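Carboxylesterase (Ferroplasma acidiphilum, PDB 3WJ2) probably hydrolyses carboxylic esters, as a carboxylesterase of the alpha/beta-hydrolase fold from an acid-loving archaeon. Local coordinates at residues L80-G85 with I113-A118. Residues are numbered along the deposited sequence; the frame is centred on the assembly and turned at random.
Sequences LYYHGG and IEYRLA
The H83 and Y115 rings form an offset stack, with centroids 4.5 Å apart and planes at 13°. Y115 CE2 lies under one face of the imidazole, toward its rim. Both hold CG between backbone N and carbonyl carbon (chi1 66° and 57°), which turns the rings over one another. L117 CD2 reaches the imidazole edge.

Hydrogen bonds fix both rings. Y115 OH donates to H83 O at 2.7 Å, from outside the carbonyl plane. H83 ND1 donates to G84 O at 2.6 Å, nearly in the ring plane. One water joins H83 NE2 to Y115 O. A second bridges H83 N, Y81 O and I113 O, where the two segments part.

The segments span the C-terminal ends of adjacent parallel strands 78-82 and 109-113 of the alpha/beta-hydrolase sheet and the following loops. H83-G84-G85 begin the HGGG motif of the hormone-sensitive lipase family, whose glycine loop usually forms the oxyanion hole. The last direct backbone link is I113 N to Y81 O, 2.9 Å and nearly straight.

Beside it, I113 CD1 packs against Y82 CE1 at 3.6 Å and L80 CB at 3.8 Å. Y82 OH is hydrogen-bonded to S133 OG of helix 125-139; I113 touches S133 too.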
loop_
_atom_site.group_PDB
_atom_site.type_symbol
_atom_site.label_atom_id
_atom_site.label_comp_id
_atom_site.label_asym_id
_atom_site.label_seq_id
_atom_site.Cartn_x
_atom_site.Cartn_y
_atom_site.Cartn_z
ATOM N N LEU B 80 -14.497 -18.237 25.434
ATOM C CA LEU B 80 -13.375 -18.084 26.369
ATOM C C LEU B 80 -12.546 -16.924 25.819
ATOM O O LEU B 80 -12.142 -16.981 24.642
ATOM C CB LEU B 80 -12.563 -19.354 26.478
ATOM C CG LEU B 80 -13.445 -20.603 26.631
ATOM C CD1 LEU B 80 -12.443 -21.783 26.831
ATOM C CD2 LEU B 80 -14.442 -20.476 27.727
ATOM N N TYR B 81 -12.283 -15.923 26.651
ATOM C CA TYR B 81 -11.600 -14.684 26.201
ATOM C C TYR B 81 -10.255 -14.638 26.840
ATOM O O TYR B 81 -10.100 -14.719 28.088
ATOM C CB TYR B 81 -12.429 -13.422 26.598
ATOM C CG TYR B 81 -11.891 -12.261 25.788
ATOM C CD1 TYR B 81 -12.431 -12.049 24.497
ATOM C CD2 TYR B 81 -10.844 -11.488 26.290
ATOM C CE1 TYR B 81 -11.920 -11.007 23.695
ATOM C CE2 TYR B 81 -10.276 -10.459 25.429
ATOM C CZ TYR B 81 -10.821 -10.297 24.154
ATOM O OH TYR B 81 -10.269 -9.339 23.325
ATOM N N TYR B 82 -9.210 -14.443 26.036
ATOM C CA TYR B 82 -7.861 -14.302 26.546
ATOM C C TYR B 82 -7.349 -12.899 26.273
ATOM O O TYR B 82 -7.194 -12.413 25.148
ATOM C CB TYR B 82 -6.846 -15.342 25.877
ATOM C CG TYR B 82 -7.375 -16.775 26.049
ATOM C CD1 TYR B 82 -7.078 -17.480 27.163
ATOM C CD2 TYR B 82 -8.259 -17.350 25.052
ATOM C CE1 TYR B 82 -7.657 -18.737 27.400
ATOM C CE2 TYR B 82 -8.796 -18.615 25.276
ATOM C CZ TYR B 82 -8.430 -19.299 26.423
ATOM O OH TYR B 82 -8.981 -20.532 26.723
ATOM N N HIS B 83 -7.116 -12.154 27.371
ATOM C CA HIS B 83 -6.836 -10.705 27.201
ATOM C C HIS B 83 -5.477 -10.466 26.550
ATOM O O HIS B 83 -4.581 -11.364 26.477
ATOM C CB HIS B 83 -6.744 -10.068 28.664
ATOM C CG HIS B 83 -5.583 -10.546 29.504
ATOM N ND1 HIS B 83 -4.316 -9.998 29.448
ATOM C CD2 HIS B 83 -5.532 -11.498 30.456
ATOM C CE1 HIS B 83 -3.544 -10.644 30.296
ATOM N NE2 HIS B 83 -4.264 -11.562 30.907
ATOM N N GLY B 84 -5.301 -9.267 26.051
ATOM C CA GLY B 84 -3.998 -8.775 25.497
ATOM C C GLY B 84 -3.046 -8.198 26.527
ATOM O O GLY B 84 -3.365 -8.224 27.729
ATOM N N GLY B 85 -1.992 -7.577 26.067
ATOM C CA GLY B 85 -0.908 -7.140 27.023
ATOM C C GLY B 85 0.524 -7.674 26.775
ATOM O O GLY B 85 1.356 -7.734 27.671
ATOM N N ILE B 113 -10.086 -15.339 30.956
ATOM C CA ILE B 113 -9.127 -16.220 31.641
ATOM C C ILE B 113 -7.779 -15.593 31.861
ATOM O O ILE B 113 -7.187 -14.968 30.957
ATOM C CB ILE B 113 -8.954 -17.532 30.832
ATOM C CG1 ILE B 113 -10.290 -18.287 30.818
ATOM C CG2 ILE B 113 -7.864 -18.431 31.422
ATOM C CD1 ILE B 113 -10.410 -19.210 29.607
ATOM N N GLU B 114 -7.319 -15.665 33.106
ATOM C CA GLU B 114 -5.989 -15.154 33.459
ATOM C C GLU B 114 -4.886 -16.159 33.265
ATOM O O GLU B 114 -4.447 -16.831 34.254
ATOM C CB GLU B 114 -5.893 -14.635 34.929
ATOM C CG GLU B 114 -6.143 -13.228 34.989
ATOM C CD GLU B 114 -6.083 -12.694 36.424
ATOM O OE1 GLU B 114 -5.646 -13.378 37.407
ATOM O OE2 GLU B 114 -6.608 -11.593 36.523
ATOM N N TYR B 115 -4.305 -16.199 32.057
ATOM C CA TYR B 115 -3.116 -17.047 31.842
ATOM C C TYR B 115 -1.873 -16.463 32.436
ATOM O O TYR B 115 -1.872 -15.286 32.852
ATOM C CB TYR B 115 -2.933 -17.218 30.298
ATOM C CG TYR B 115 -2.786 -15.874 29.542
ATOM C CD1 TYR B 115 -1.498 -15.273 29.395
ATOM C CD2 TYR B 115 -3.943 -15.211 29.030
ATOM C CE1 TYR B 115 -1.425 -14.064 28.694
ATOM C CE2 TYR B 115 -3.812 -14.035 28.270
ATOM C CZ TYR B 115 -2.557 -13.499 28.155
ATOM O OH TYR B 115 -2.317 -12.303 27.499
ATOM N N ARG B 116 -0.844 -17.281 32.553
ATOM C CA ARG B 116 0.423 -16.880 33.264
ATOM C C ARG B 116 1.227 -15.953 32.335
ATOM O O ARG B 116 1.277 -16.131 31.078
ATOM C CB ARG B 116 1.201 -18.104 33.673
ATOM C CG ARG B 116 0.412 -18.838 34.820
ATOM C CD ARG B 116 1.084 -20.199 35.144
ATOM N NE ARG B 116 1.045 -21.062 33.959
ATOM C CZ ARG B 116 1.699 -22.211 33.797
ATOM N NH1 ARG B 116 2.498 -22.575 34.845
ATOM N NH2 ARG B 116 1.616 -22.928 32.680
ATOM N N LEU B 117 1.896 -14.976 32.949
ATOM C CA LEU B 117 2.539 -13.917 32.215
ATOM C C LEU B 117 4.059 -14.025 32.284
ATOM O O LEU B 117 4.663 -14.527 33.218
ATOM C CB LEU B 117 2.108 -12.516 32.784
ATOM C CG LEU B 117 0.613 -12.358 32.714
ATOM C CD1 LEU B 117 0.247 -11.055 33.600
ATOM C CD2 LEU B 117 0.181 -12.191 31.266
ATOM N N ALA B 118 4.685 -13.483 31.228
ATOM C CA ALA B 118 6.134 -13.486 31.060
ATOM C C ALA B 118 6.696 -12.189 31.638
ATOM O O ALA B 118 5.938 -11.194 31.833
ATOM C CB ALA B 118 6.418 -13.488 29.546
HETATM O O HOH W 1 -8.422 -12.664 29.894
HETATM O O HOH W 2 -3.281 -13.026 32.997
#